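Local coordinates for phosphate-binding protein (Xanthomonas axonopodis pv. citri, PDB 5UB6) that probably serves as the periplasmic substrate-binding protein of an ABC transporter for phosphate- or phosphonate-type anions, and holds a bound pyrophosphate, at residues E65-A70 against P208-V213; T85-L90 against R247-T252; R91-L96 against S123-L128. All coordinates share one frame; numbering follows the deposited sequence. Where two conformers were deposited one is given.

Contacts 1 and 3 both touch one bound pyrophosphate, their centres about 8 Å apart. Contact 2 lies farther out, its centre about 12 Å from that of contact 1 and about 15 Å from that of contact 3, with the Arg87 side chain about 5 Å from the ligand. Strand 209-217 pairs with strand 62-66 in contact 1 and is also the antiparallel neighbour of strands 79-87 and 92-100, which carry the first segments of contacts 2 and 3. Along the chain, the segments of contacts 1 and 2 alternate, and contact 3 is nested inside the loops closed by both. The anion is held by pieces distant in sequence, consistent with the two-lobed periplasmic binding protein fold.

Contact 1: residues E65-A70 against P208-V213; sequences ETTGAA and PVPRAV. With POP (pyrophosphate 2-), chain C.
Glu65 and Val213 form an antiparallel hydrogen-bonded pair, their CA atoms 5.6 Å apart, joining the end of strand 62-66 to strand 209-217. Glu65 N gives to Val213 O with a nearly straight N-H...O angle of 174°, and Val213 N returns a bond of 2.7 Å to Glu65 O. Past Thr66, which holds the N-cap position, the chain enters helix 67-75 and backbone pairing gives way to side-chain contacts. Thr67 OG1 donates to Pro210 O at 2.6 Å, almost in line with the carbonyl; its chi1 of 50°, which places OG1 between the backbone N and carbonyl carbon, directs the hydroxyl there. The methyl CG2 of the same threonine packs 4.0 Å from Pro210 CB, while Val209 CG2 approaches the hydroxyl. This strand-to-helix junction, met by a strand from far along the chain, lies at the anion site of the periplasmic binding protein fold, where helix starts and loops face the ligand. Thr66 and Arg211 both reach the pyrophosphate from here. Thr66 OG1 makes a very short bond to POP O4, and is also hydrogen-bonded to Thr124 OG1. Arg211 NH2 gives to POP O2 at 3.2 Å, on the other phosphoryl group from the one Thr66 meets. Thr66 CG2 sits at the edge of the guanidinium, in its plane, 3.3 Å from Arg211 NH1. Glu65 points its carboxylate elsewhere, with OE2 accepting from Ile10 N.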
ATOM      1  N   GLU A  65      -2.071   1.567   6.538  1.00 24.09           N
ATOM      2  CA  GLU A  65      -1.312   1.292   5.304  1.00 25.73           C
ATOM      3  C   GLU A  65      -1.711  -0.052   4.682  1.00 23.43           C
ATOM      4  O   GLU A  65      -2.258  -0.941   5.362  1.00 21.04           O
ATOM      5  CB  GLU A  65       0.215   1.322   5.581  1.00 27.77           C
ATOM      6  CG  GLU A  65       0.756   2.687   6.057  1.00 31.76           C
ATOM      7  CD  GLU A  65       0.769   3.781   4.978  1.00 36.09           C
ATOM      8  OE1 GLU A  65       0.915   3.447   3.775  1.00 37.05           O
ATOM      9  OE2 GLU A  65       0.665   4.980   5.347  1.00 40.15           O
ATOM     10  N   THR A  66      -1.386  -0.196   3.401  1.00 20.92           N
ATOM     11  CA  THR A  66      -1.433  -1.484   2.756  1.00 20.86           C
ATOM     12  C   THR A  66      -0.314  -2.312   3.335  1.00 21.34           C
ATOM     13  O   THR A  66       0.691  -1.780   3.836  1.00 20.04           O
ATOM     14  CB  THR A  66      -1.309  -1.405   1.241  1.00 21.26           C
ATOM     15  OG1 THR A  66      -0.039  -0.863   0.899  1.00 21.70           O
ATOM     16  CG2 THR A  66      -2.387  -0.530   0.646  1.00 20.90           C
ATOM     17  N   THR A  67      -0.507  -3.626   3.282  1.00 21.22           N
ATOM     18  CA  THR A  67       0.287  -4.544   4.077  1.00 21.52           C
ATOM     19  C   THR A  67       1.760  -4.638   3.729  1.00 21.72           C
ATOM     20  O   THR A  67       2.541  -4.906   4.618  1.00 21.80           O
ATOM     21  CB  THR A  67      -0.362  -5.942   4.084  1.00 24.18           C
ATOM     22  OG1 THR A  67      -0.666  -6.333   2.735  1.00 22.44           O
ATOM     23  CG2 THR A  67      -1.656  -5.871   4.899  1.00 25.30           C
ATOM     24  N   GLY A  68       2.147  -4.421   2.461  1.00 20.23           N
ATOM     25  CA  GLY A  68       3.558  -4.423   2.099  1.00 19.94           C
ATOM     26  C   GLY A  68       4.257  -3.218   2.734  1.00 19.80           C
ATOM     27  O   GLY A  68       5.290  -3.341   3.415  1.00 18.39           O
ATOM     28  N   ALA A  69       3.661  -2.051   2.535  1.00 18.62           N
ATOM     29  CA  ALA A  69       4.129  -0.831   3.161  1.00 18.65           C
ATOM     30  C   ALA A  69       4.199  -0.938   4.658  1.00 19.51           C
ATOM     31  O   ALA A  69       5.129  -0.406   5.267  1.00 19.53           O
ATOM     32  CB  ALA A  69       3.225   0.319   2.781  1.00 18.15           C
ATOM     33  N   ALA A  70       3.199  -1.580   5.262  1.00 20.05           N
ATOM     34  CA  ALA A  70       3.224  -1.844   6.720  1.00 21.68           C
ATOM     35  C   ALA A  70       4.447  -2.616   7.158  1.00 21.15           C
ATOM     36  O   ALA A  70       5.102  -2.263   8.144  1.00 20.62           O
ATOM     37  CB  ALA A  70       1.960  -2.557   7.167  1.00 21.29           C
ATOM     38  N   PRO A 208      -3.205 -13.467  -3.350  1.00 28.59           N
ATOM     39  CA  PRO A 208      -3.698 -12.298  -2.586  1.00 27.16           C
ATOM     40  C   PRO A 208      -3.033 -12.125  -1.255  1.00 25.60           C
ATOM     41  O   PRO A 208      -2.546 -13.101  -0.671  1.00 22.82           O
ATOM     42  CB  PRO A 208      -5.174 -12.621  -2.354  1.00 28.66           C
ATOM     43  CG  PRO A 208      -5.181 -14.106  -2.313  1.00 29.34           C
ATOM     44  CD  PRO A 208      -4.195 -14.547  -3.362  1.00 27.93           C
ATOM     45  N   VAL A 209      -3.066 -10.879  -0.770  1.00 24.51           N
ATOM     46  CA  VAL A 209      -2.603 -10.561   0.570  1.00 23.75           C
ATOM     47  C   VAL A 209      -3.688  -9.750   1.251  1.00 22.36           C
ATOM     48  O   VAL A 209      -4.585  -9.236   0.581  1.00 20.22           O
ATOM     49  CB  VAL A 209      -1.239  -9.817   0.598  1.00 22.54           C
ATOM     50  CG1 VAL A 209      -0.155 -10.670  -0.053  1.00 25.75           C
ATOM     51  CG2 VAL A 209      -1.355  -8.483  -0.084  1.00 21.78           C
ATOM     52  N   PRO A 210      -3.615  -9.636   2.589  1.00 22.16           N
ATOM     53  CA  PRO A 210      -4.579  -8.763   3.242  1.00 23.16           C
ATOM     54  C   PRO A 210      -4.377  -7.336   2.756  1.00 23.98           C
ATOM     55  O   PRO A 210      -3.244  -6.909   2.556  1.00 25.03           O
ATOM     56  CB  PRO A 210      -4.268  -8.913   4.728  1.00 24.00           C
ATOM     57  CG  PRO A 210      -3.430 -10.143   4.834  1.00 25.53           C
ATOM     58  CD  PRO A 210      -2.640 -10.157   3.548  1.00 24.32           C
ATOM     59  N   ARG A 211      -5.498  -6.659   2.590  1.00 23.29           N
ATOM     60  CA  ARG A 211      -5.578  -5.360   1.942  0.50 26.52           C
ATOM     61  C   ARG A 211      -4.825  -4.256   2.710  1.00 26.03           C
ATOM     62  O   ARG A 211      -4.028  -3.499   2.120  1.00 26.56           O
ATOM     63  CB  ARG A 211      -7.069  -5.008   1.791  0.50 29.37           C
ATOM     64  CG  ARG A 211      -7.384  -3.669   1.157  0.50 30.73           C
ATOM     65  CD  ARG A 211      -7.126  -3.668  -0.330  0.50 30.95           C
ATOM     66  NE  ARG A 211      -7.447  -2.362  -0.898  0.50 30.80           N
ATOM     67  CZ  ARG A 211      -6.581  -1.369  -0.907  0.50 30.26           C
ATOM     68  NH1 ARG A 211      -5.391  -1.561  -0.378  0.50 27.87           N
ATOM     69  NH2 ARG A 211      -6.905  -0.190  -1.422  0.50 31.60           N
ATOM     70  N   ALA A 212      -5.043  -4.179   4.016  1.00 24.00           N
ATOM     71  CA  ALA A 212      -4.478  -3.085   4.843  1.00 22.70           C
ATOM     72  C   ALA A 212      -4.424  -3.408   6.326  1.00 21.58           C
ATOM     73  O   ALA A 212      -5.065  -4.366   6.840  1.00 20.54           O
ATOM     74  CB  ALA A 212      -5.268  -1.793   4.614  1.00 22.98           C
ATOM     75  N   VAL A 213      -3.630  -2.624   7.031  1.00 21.38           N
ATOM     76  CA  VAL A 213      -3.413  -2.879   8.458  1.00 20.89           C
ATOM     77  C   VAL A 213      -3.240  -1.554   9.139  1.00 22.07           C
ATOM     78  O   VAL A 213      -2.598  -0.659   8.593  1.00 23.15           O
ATOM     79  CB  VAL A 213      -2.207  -3.835   8.650  1.00 21.64           C
ATOM     80  CG1 VAL A 213      -0.956  -3.284   7.996  1.00 20.89           C
ATOM     81  CG2 VAL A 213      -1.943  -4.189  10.101  1.00 21.59           C
TER
HETATM   82  P1  POP C 401      -2.945   2.191  -2.181  1.00 45.26           P
HETATM   83  O1  POP C 401      -2.299   2.904  -0.996  1.00 45.36           O
HETATM   84  O2  POP C 401      -4.388   1.720  -2.135  1.00 49.08           O
HETATM   85  O3  POP C 401      -2.587   2.810  -3.489  1.00 48.34           O
HETATM   86  O   POP C 401      -2.275   0.749  -2.148  1.00 35.32           O
HETATM   87  P2  POP C 401      -0.819   0.302  -2.616  1.00 29.33           P
HETATM   88  O4  POP C 401       0.060   0.229  -1.339  1.00 27.86           O
HETATM   89  O5  POP C 401      -1.111  -1.034  -3.219  1.00 24.31           O
HETATM   90  O6  POP C 401      -0.171   1.341  -3.577  1.00 30.81           O

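Contact 2: residues T85-L90 against R247-T252; sequences TERGGL and RFFDTT
A chi1 of 51° swings the Thr252 hydroxyl back over its own backbone to meet Glu86, whose CG is anti to the backbone N (chi1 168°) and whose chain runs on extended. The two side chains cross at about a right angle, and Thr252 OG1 donates to Glu86 OE2 at 2.6 Å on the anti side of the carboxylate. The same hydroxyl accepts from Gly89 N at 3.0 Å, so one oxygen joins a side chain to a turn. Backbone bonds flank it: Thr252 N gives to Glu86 O, and Gly88 N gives to Asp250 O at 2.9 Å. Arg87 runs alongside Phe249, pointing the same way. Phe249 CB lies over one face of the guanidinium, whose plane is turned 55° from the ring, and Arg87 NH1 comes 3.5 Å from Phe249 CD2. A water bridges Arg87 NH1 and Thr251 OG1, which itself donates to Phe248 O. Arg87 NE is buried and has no partner in the model. Strand 79-87 here ends in a type I' beta turn, Arg87 to Leu90, with two glycines at positive phi, docked against the start of the antiparallel strand 251-255.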
ATOM      1  N   THR A  85      -7.444  -4.283   8.435  1.00 24.25           N
ATOM      2  CA  THR A  85      -8.350  -3.281   7.898  1.00 23.48           C
ATOM      3  C   THR A  85      -8.882  -3.803   6.607  1.00 22.38           C
ATOM      4  O   THR A  85      -8.142  -4.372   5.802  1.00 23.08           O
ATOM      5  CB  THR A  85      -7.603  -1.959   7.757  1.00 23.15           C
ATOM      6  OG1 THR A  85      -6.997  -1.655   9.025  1.00 22.57           O
ATOM      7  CG2 THR A  85      -8.517  -0.814   7.337  1.00 23.46           C
ATOM      8  N   GLU A  86     -10.189  -3.644   6.449  1.00 23.88           N
ATOM      9  CA  GLU A  86     -10.933  -4.069   5.283  1.00 26.04           C
ATOM     10  C   GLU A  86     -11.369  -2.780   4.602  1.00 24.76           C
ATOM     11  O   GLU A  86     -11.864  -1.885   5.274  1.00 23.83           O
ATOM     12  CB  GLU A  86     -12.151  -4.879   5.747  1.00 30.27           C
ATOM     13  CG  GLU A  86     -13.190  -5.164   4.670  1.00 34.97           C
ATOM     14  CD  GLU A  86     -14.549  -5.571   5.247  1.00 39.05           C
ATOM     15  OE1 GLU A  86     -14.583  -6.604   5.970  1.00 39.73           O
ATOM     16  OE2 GLU A  86     -15.557  -4.855   4.991  1.00 35.79           O
ATOM     17  N   ARG A  87     -11.149  -2.656   3.296  1.00 24.02           N
ATOM     18  CA  ARG A  87     -11.492  -1.442   2.568  1.00 27.32           C
ATOM     19  C   ARG A  87     -12.286  -1.808   1.327  1.00 26.77           C
ATOM     20  O   ARG A  87     -11.979  -2.800   0.639  1.00 24.98           O
ATOM     21  CB  ARG A  87     -10.238  -0.627   2.161  1.00 29.35           C
ATOM     22  CG  ARG A  87      -9.157  -0.589   3.243  1.00 33.08           C
ATOM     23  CD  ARG A  87      -8.452   0.722   3.479  1.00 33.12           C
ATOM     24  NE  ARG A  87      -7.204   0.864   2.748  1.00 33.55           N
ATOM     25  CZ  ARG A  87      -6.067   1.423   3.210  1.00 33.06           C
ATOM     26  NH1 ARG A  87      -5.933   1.884   4.443  1.00 34.21           N
ATOM     27  NH2 ARG A  87      -5.032   1.520   2.401  1.00 30.64           N
ATOM     28  N   GLY A  88     -13.276  -0.986   1.023  1.00 27.87           N
ATOM     29  CA  GLY A  88     -14.159  -1.243  -0.138  1.00 30.71           C
ATOM     30  C   GLY A  88     -14.913  -2.560  -0.052  1.00 28.97           C
ATOM     31  O   GLY A  88     -15.204  -3.165  -1.068  1.00 31.99           O
ATOM     32  N   GLY A  89     -15.228  -3.005   1.156  1.00 29.11           N
ATOM     33  CA  GLY A  89     -15.854  -4.307   1.344  1.00 29.28           C
ATOM     34  C   GLY A  89     -14.916  -5.508   1.160  1.00 31.26           C
ATOM     35  O   GLY A  89     -15.364  -6.633   1.204  1.00 33.07           O
ATOM     36  N   LEU A  90     -13.613  -5.281   1.017  1.00 30.41           N
ATOM     37  CA  LEU A  90     -12.631  -6.323   0.713  1.00 30.53           C
ATOM     38  C   LEU A  90     -11.558  -6.407   1.776  1.00 29.24           C
ATOM     39  O   LEU A  90     -10.926  -5.408   2.159  1.00 26.99           O
ATOM     40  CB  LEU A  90     -11.956  -6.041  -0.625  1.00 29.72           C
ATOM     41  CG  LEU A  90     -12.883  -5.912  -1.825  1.00 31.27           C
ATOM     42  CD1 LEU A  90     -12.109  -5.292  -2.958  1.00 32.71           C
ATOM     43  CD2 LEU A  90     -13.475  -7.248  -2.252  1.00 33.21           C
ATOM     44  N   ARG A 247     -14.450   8.281   4.369  1.00 37.61           N
ATOM     45  CA  ARG A 247     -13.343   9.162   3.996  1.00 36.90           C
ATOM     46  C   ARG A 247     -11.973   8.504   4.217  1.00 33.63           C
ATOM     47  O   ARG A 247     -11.018   8.759   3.486  1.00 28.15           O
ATOM     48  CB  ARG A 247     -13.425  10.417   4.842  1.00 41.42           C
ATOM     49  CG  ARG A 247     -14.738  11.158   4.684  1.00 46.38           C
ATOM     50  CD  ARG A 247     -14.554  12.504   4.046  1.00 50.63           C
ATOM     51  NE  ARG A 247     -13.768  12.432   2.823  1.00 55.25           N
ATOM     52  CZ  ARG A 247     -13.227  13.497   2.232  1.00 66.70           C
ATOM     53  NH1 ARG A 247     -12.506  13.342   1.120  1.00 68.91           N
ATOM     54  NH2 ARG A 247     -13.393  14.724   2.747  1.00 64.77           N
ATOM     55  N   PHE A 248     -11.898   7.679   5.257  1.00 30.84           N
ATOM     56  CA  PHE A 248     -10.688   6.929   5.639  1.00 30.37           C
ATOM     57  C   PHE A 248     -10.488   5.744   4.691  1.00 29.44           C
ATOM     58  O   PHE A 248     -10.575   4.579   5.108  1.00 29.72           O
ATOM     59  CB  PHE A 248     -10.813   6.462   7.098  1.00 27.92           C
ATOM     60  CG  PHE A 248      -9.511   6.111   7.760  1.00 28.01           C
ATOM     61  CD1 PHE A 248      -8.577   7.084   8.024  1.00 28.73           C
ATOM     62  CD2 PHE A 248      -9.257   4.810   8.219  1.00 27.23           C
ATOM     63  CE1 PHE A 248      -7.379   6.775   8.691  1.00 30.37           C
ATOM     64  CE2 PHE A 248      -8.066   4.504   8.893  1.00 28.59           C
ATOM     65  CZ  PHE A 248      -7.124   5.481   9.124  1.00 27.62           C
ATOM     66  N   PHE A 249     -10.234   6.070   3.422  1.00 31.41           N
ATOM     67  CA  PHE A 249      -9.995   5.115   2.336  1.00 30.13           C
ATOM     68  C   PHE A 249     -11.099   4.080   2.244  1.00 32.95           C
ATOM     69  O   PHE A 249     -10.835   2.907   1.950  1.00 32.15           O
ATOM     70  CB  PHE A 249      -8.641   4.462   2.526  1.00 32.01           C
ATOM     71  CG  PHE A 249      -7.618   5.392   3.059  1.00 35.40           C
ATOM     72  CD1 PHE A 249      -7.252   6.527   2.340  1.00 38.26           C
ATOM     73  CD2 PHE A 249      -7.064   5.198   4.327  1.00 39.84           C
ATOM     74  CE1 PHE A 249      -6.322   7.438   2.859  1.00 38.41           C
ATOM     75  CE2 PHE A 249      -6.140   6.099   4.845  1.00 39.30           C
ATOM     76  CZ  PHE A 249      -5.757   7.209   4.105  1.00 38.49           C
ATOM     77  N   ASP A 250     -12.340   4.526   2.466  1.00 31.12           N
ATOM     78  CA  ASP A 250     -13.520   3.677   2.424  1.00 30.35           C
ATOM     79  C   ASP A 250     -13.324   2.439   3.302  1.00 28.72           C
ATOM     80  O   ASP A 250     -13.395   1.316   2.863  1.00 29.47           O
ATOM     81  CB  ASP A 250     -13.876   3.317   0.970  1.00 33.70           C
ATOM     82  CG  ASP A 250     -15.300   2.719   0.830  1.00 33.42           C
ATOM     83  OD1 ASP A 250     -16.195   3.085   1.595  1.00 35.14           O
ATOM     84  OD2 ASP A 250     -15.526   1.876  -0.051  1.00 39.19           O
ATOM     85  N   THR A 251     -13.046   2.671   4.572  1.00 29.88           N
ATOM     86  CA  THR A 251     -12.808   1.584   5.502  1.00 28.45           C
ATOM     87  C   THR A 251     -14.159   1.050   5.909  1.00 27.66           C
ATOM     88  O   THR A 251     -14.975   1.805   6.368  1.00 29.02           O
ATOM     89  CB  THR A 251     -12.015   2.050   6.722  1.00 27.32           C
ATOM     90  OG1 THR A 251     -10.681   2.368   6.301  1.00 26.26           O
ATOM     91  CG2 THR A 251     -11.960   0.944   7.771  1.00 25.35           C
ATOM     92  N   THR A 252     -14.382  -0.231   5.671  1.00 27.39           N
ATOM     93  CA  THR A 252     -15.672  -0.896   5.885  1.00 30.02           C
ATOM     94  C   THR A 252     -15.554  -1.912   7.012  1.00 31.67           C
ATOM     95  O   THR A 252     -16.513  -2.589   7.325  1.00 34.14           O
ATOM     96  CB  THR A 252     -16.147  -1.620   4.589  1.00 28.57           C
ATOM     97  OG1 THR A 252     -15.078  -2.451   4.109  1.00 29.20           O
ATOM     98  CG2 THR A 252     -16.560  -0.582   3.494  1.00 24.73           C
TER
HETATM   99  O   HOH W   1      -7.892   2.296   6.056  1.00 19.70           O

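Contact 3: residues R91-L96 against S123-L128; sequences RDFHTL and STSGYL. With POP (pyrophosphate 2-), chain C.
The N-terminal turn of helix 124-136 forms part of the pyrophosphate site, and strand 92-100 packs against it through Phe93 and Thr95. The Phe93 ring reaches the helix start obliquely: CZ lies 3.9 Å from Thr124 CG2, and CE2 lies 3.8 Å from Ser125 CB. A chi1 of 74° tucks the ring over its own backbone and turns it toward the helix start, where POP O5 lies at its edge, near the ring plane. Two residues along, Thr95 OG1 donates to Ser125 O at 2.8 Å, approaching well to the side of the carbonyl, at a C=O...O angle of 107°. This bond links the strand to the first turn of the helix, while Thr95 N is held by Thr206 OG1. On the ligand side, Ser123, at the N-cap, donates from OG to POP O6 at 2.6 Å and accepts from Gly126 N as the capping bond. Thr124 N gives to POP O4, and its OG1, the partner of Thr66, also accepts from Ala69 N, joining this helix to helix 67-75. Ser125 contributes twice to POP O5, through N at 2.9 Å and through OG at 2.7 Å. The P2 phosphoryl group is gripped here by two backbone N-H groups and two serine hydroxyls, with Lys164 and Arg211 adding charge to the ligand. Donors gathered at a helix start would, with the helix dipole, probably favour a negatively charged phosphoryl group, and the Phe93 edge, whose C-H groups are slightly positive, is compatible with an anionic oxygen beside it.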
ATOM      1  N   ARG A  91     -11.353  -7.610   2.257  1.00 30.36           N
ATOM      2  CA  ARG A  91     -10.253  -7.869   3.169  1.00 30.37           C
ATOM      3  C   ARG A  91      -8.966  -8.099   2.423  1.00 27.10           C
ATOM      4  O   ARG A  91      -7.927  -7.893   2.997  1.00 25.43           O
ATOM      5  CB  ARG A  91     -10.538  -9.129   3.971  1.00 35.38           C
ATOM      6  CG  ARG A  91     -11.717  -9.048   4.943  1.00 42.84           C
ATOM      7  CD  ARG A  91     -11.710 -10.368   5.691  1.00 50.68           C
ATOM      8  NE  ARG A  91     -12.612 -10.476   6.824  1.00 61.29           N
ATOM      9  CZ  ARG A  91     -12.663 -11.566   7.600  1.00 64.53           C
ATOM     10  NH1 ARG A  91     -11.865 -12.608   7.349  1.00 61.14           N
ATOM     11  NH2 ARG A  91     -13.505 -11.624   8.636  1.00 66.51           N
ATOM     12  N   ASP A  92      -9.021  -8.551   1.154  1.00 25.79           N
ATOM     13  CA  ASP A  92      -7.814  -8.947   0.421  1.00 27.15           C
ATOM     14  C   ASP A  92      -7.705  -8.221  -0.886  1.00 25.32           C
ATOM     15  O   ASP A  92      -8.672  -7.689  -1.396  1.00 23.72           O
ATOM     16  CB  ASP A  92      -7.784 -10.473   0.152  1.00 30.48           C
ATOM     17  CG  ASP A  92      -7.336 -11.312   1.370  1.00 33.45           C
ATOM     18  OD1 ASP A  92      -7.310 -10.829   2.521  1.00 37.66           O
ATOM     19  OD2 ASP A  92      -6.949 -12.477   1.170  1.00 35.90           O
ATOM     20  N   PHE A  93      -6.492  -8.205  -1.419  1.00 24.19           N
ATOM     21  CA  PHE A  93      -6.285  -7.824  -2.812  1.00 24.49           C
ATOM     22  C   PHE A  93      -5.062  -8.511  -3.374  1.00 24.12           C
ATOM     23  O   PHE A  93      -4.310  -9.184  -2.626  1.00 24.81           O
ATOM     24  CB  PHE A  93      -6.288  -6.275  -3.020  1.00 24.38           C
ATOM     25  CG  PHE A  93      -5.040  -5.522  -2.544  1.00 25.09           C
ATOM     26  CD1 PHE A  93      -4.148  -6.033  -1.592  1.00 25.84           C
ATOM     27  CD2 PHE A  93      -4.818  -4.210  -3.014  1.00 26.73           C
ATOM     28  CE1 PHE A  93      -3.059  -5.302  -1.199  1.00 26.19           C
ATOM     29  CE2 PHE A  93      -3.722  -3.474  -2.594  1.00 28.50           C
ATOM     30  CZ  PHE A  93      -2.849  -4.027  -1.684  1.00 26.94           C
ATOM     31  N   HIS A  94      -4.863  -8.347  -4.683  1.00 21.28           N
ATOM     32  CA  HIS A  94      -3.709  -8.917  -5.358  1.00 21.47           C
ATOM     33  C   HIS A  94      -3.263  -8.003  -6.451  1.00 21.35           C
ATOM     34  O   HIS A  94      -3.944  -7.069  -6.819  1.00 19.96           O
ATOM     35  CB  HIS A  94      -4.024 -10.314  -5.970  1.00 22.69           C
ATOM     36  CG  HIS A  94      -5.144 -10.331  -6.970  1.00 22.63           C
ATOM     37  ND1 HIS A  94      -6.473 -10.461  -6.614  1.00 23.96           N
ATOM     38  CD2 HIS A  94      -5.125 -10.263  -8.321  1.00 24.60           C
ATOM     39  CE1 HIS A  94      -7.225 -10.465  -7.703  1.00 24.20           C
ATOM     40  NE2 HIS A  94      -6.426 -10.363  -8.753  1.00 25.69           N
ATOM     41  N   THR A  95      -2.088  -8.283  -6.961  1.00 23.13           N
ATOM     42  CA  THR A  95      -1.564  -7.515  -8.064  1.00 22.70           C
ATOM     43  C   THR A  95      -1.899  -8.219  -9.381  1.00 23.32           C
ATOM     44  O   THR A  95      -1.861  -9.444  -9.462  1.00 22.35           O
ATOM     45  CB  THR A  95      -0.061  -7.310  -7.869  1.00 20.81           C
ATOM     46  OG1 THR A  95       0.130  -6.286  -6.878  1.00 21.54           O
ATOM     47  CG2 THR A  95       0.605  -6.866  -9.131  1.00 20.97           C
ATOM     48  N   LEU A  96      -2.187  -7.425 -10.408  1.00 24.81           N
ATOM     49  CA  LEU A  96      -2.244  -7.937 -11.766  1.00 26.14           C
ATOM     50  C   LEU A  96      -1.296  -7.199 -12.707  1.00 23.36           C
ATOM     51  O   LEU A  96      -1.014  -6.021 -12.539  1.00 21.34           O
ATOM     52  CB  LEU A  96      -3.683  -7.971 -12.303  1.00 29.96           C
ATOM     53  CG  LEU A  96      -4.557  -6.732 -12.152  1.00 33.56           C
ATOM     54  CD1 LEU A  96      -4.187  -5.681 -13.183  1.00 34.72           C
ATOM     55  CD2 LEU A  96      -6.036  -7.094 -12.238  1.00 35.92           C
ATOM     56  N   SER A 123       4.772   1.140  -2.565  1.00 19.79           N
ATOM     57  CA  SER A 123       3.462   0.673  -3.035  1.00 20.08           C
ATOM     58  C   SER A 123       3.435  -0.817  -2.879  1.00 20.70           C
ATOM     59  O   SER A 123       4.357  -1.499  -3.385  1.00 20.84           O
ATOM     60  CB  SER A 123       3.216   1.014  -4.501  1.00 19.95           C
ATOM     61  OG  SER A 123       1.955   0.530  -4.889  1.00 20.68           O
ATOM     62  N   THR A 124       2.421  -1.336  -2.174  1.00 19.33           N
ATOM     63  CA  THR A 124       2.268  -2.780  -2.059  1.00 19.70           C
ATOM     64  C   THR A 124       1.933  -3.410  -3.397  1.00 19.63           C
ATOM     65  O   THR A 124       2.654  -4.272  -3.866  1.00 20.42           O
ATOM     66  CB  THR A 124       1.210  -3.168  -1.010  1.00 19.93           C
ATOM     67  OG1 THR A 124       1.654  -2.750   0.294  1.00 19.48           O
ATOM     68  CG2 THR A 124       0.979  -4.671  -1.008  1.00 18.38           C
ATOM     69  N   SER A 125       0.835  -2.970  -3.995  1.00 20.29           N
ATOM     70  CA  SER A 125       0.336  -3.565  -5.205  1.00 20.95           C
ATOM     71  C   SER A 125       1.063  -3.072  -6.449  1.00 21.24           C
ATOM     72  O   SER A 125       0.964  -3.692  -7.512  1.00 19.77           O
ATOM     73  CB  SER A 125      -1.179  -3.322  -5.356  1.00 20.59           C
ATOM     74  OG  SER A 125      -1.415  -1.966  -5.710  1.00 20.31           O
ATOM     75  N   GLY A 126       1.734  -1.933  -6.345  1.00 22.60           N
ATOM     76  CA  GLY A 126       2.387  -1.320  -7.524  1.00 23.23           C
ATOM     77  C   GLY A 126       3.880  -1.422  -7.562  1.00 22.82           C
ATOM     78  O   GLY A 126       4.518  -0.940  -8.526  1.00 21.34           O
ATOM     79  N   TYR A 127       4.452  -2.008  -6.509  1.00 21.63           N
ATOM     80  CA  TYR A 127       5.905  -2.216  -6.441  1.00 22.26           C
ATOM     81  C   TYR A 127       6.326  -3.521  -5.750  1.00 20.30           C
ATOM     82  O   TYR A 127       6.996  -4.336  -6.352  1.00 18.67           O
ATOM     83  CB  TYR A 127       6.590  -1.003  -5.809  1.00 24.38           C
ATOM     84  CG  TYR A 127       8.086  -1.128  -5.719  1.00 24.34           C
ATOM     85  CD1 TYR A 127       8.867  -0.835  -6.809  1.00 27.64           C
ATOM     86  CD2 TYR A 127       8.708  -1.545  -4.544  1.00 27.07           C
ATOM     87  CE1 TYR A 127      10.243  -0.944  -6.752  1.00 31.21           C
ATOM     88  CE2 TYR A 127      10.075  -1.649  -4.449  1.00 28.81           C
ATOM     89  CZ  TYR A 127      10.845  -1.356  -5.564  1.00 33.17           C
ATOM     90  OH  TYR A 127      12.210  -1.469  -5.548  1.00 41.94           O
ATOM     91  N   LEU A 128       5.901  -3.721  -4.508  1.00 21.15           N
ATOM     92  CA  LEU A 128       6.418  -4.808  -3.695  1.00 22.51           C
ATOM     93  C   LEU A 128       5.921  -6.162  -4.179  1.00 23.03           C
ATOM     94  O   LEU A 128       6.722  -7.052  -4.356  1.00 24.54           O
ATOM     95  CB  LEU A 128       6.082  -4.613  -2.221  1.00 21.90           C
ATOM     96  CG  LEU A 128       6.761  -3.396  -1.604  1.00 21.83           C
ATOM     97  CD1 LEU A 128       6.096  -3.052  -0.285  1.00 21.03           C
ATOM     98  CD2 LEU A 128       8.272  -3.567  -1.444  1.00 21.47           C
TER
HETATM   99  P1  POP C 401      -2.945   2.191  -2.181  1.00 45.26           P
HETATM  100  O1  POP C 401      -2.299   2.904  -0.996  1.00 45.36           O
HETATM  101  O2  POP C 401      -4.388   1.720  -2.135  1.00 49.08           O
HETATM  102  O3  POP C 401      -2.587   2.810  -3.489  1.00 48.34           O
HETATM  103  O   POP C 401      -2.275   0.749  -2.148  1.00 35.32           O
HETATM  104  P2  POP C 401      -0.819   0.302  -2.616  1.00 29.33           P
HETATM  105  O4  POP C 401       0.060   0.229  -1.339  1.00 27.86           O
HETATM  106  O5  POP C 401      -1.111  -1.034  -3.219  1.00 24.31           O
HETATM  107  O6  POP C 401      -0.171   1.341  -3.577  1.00 30.81           O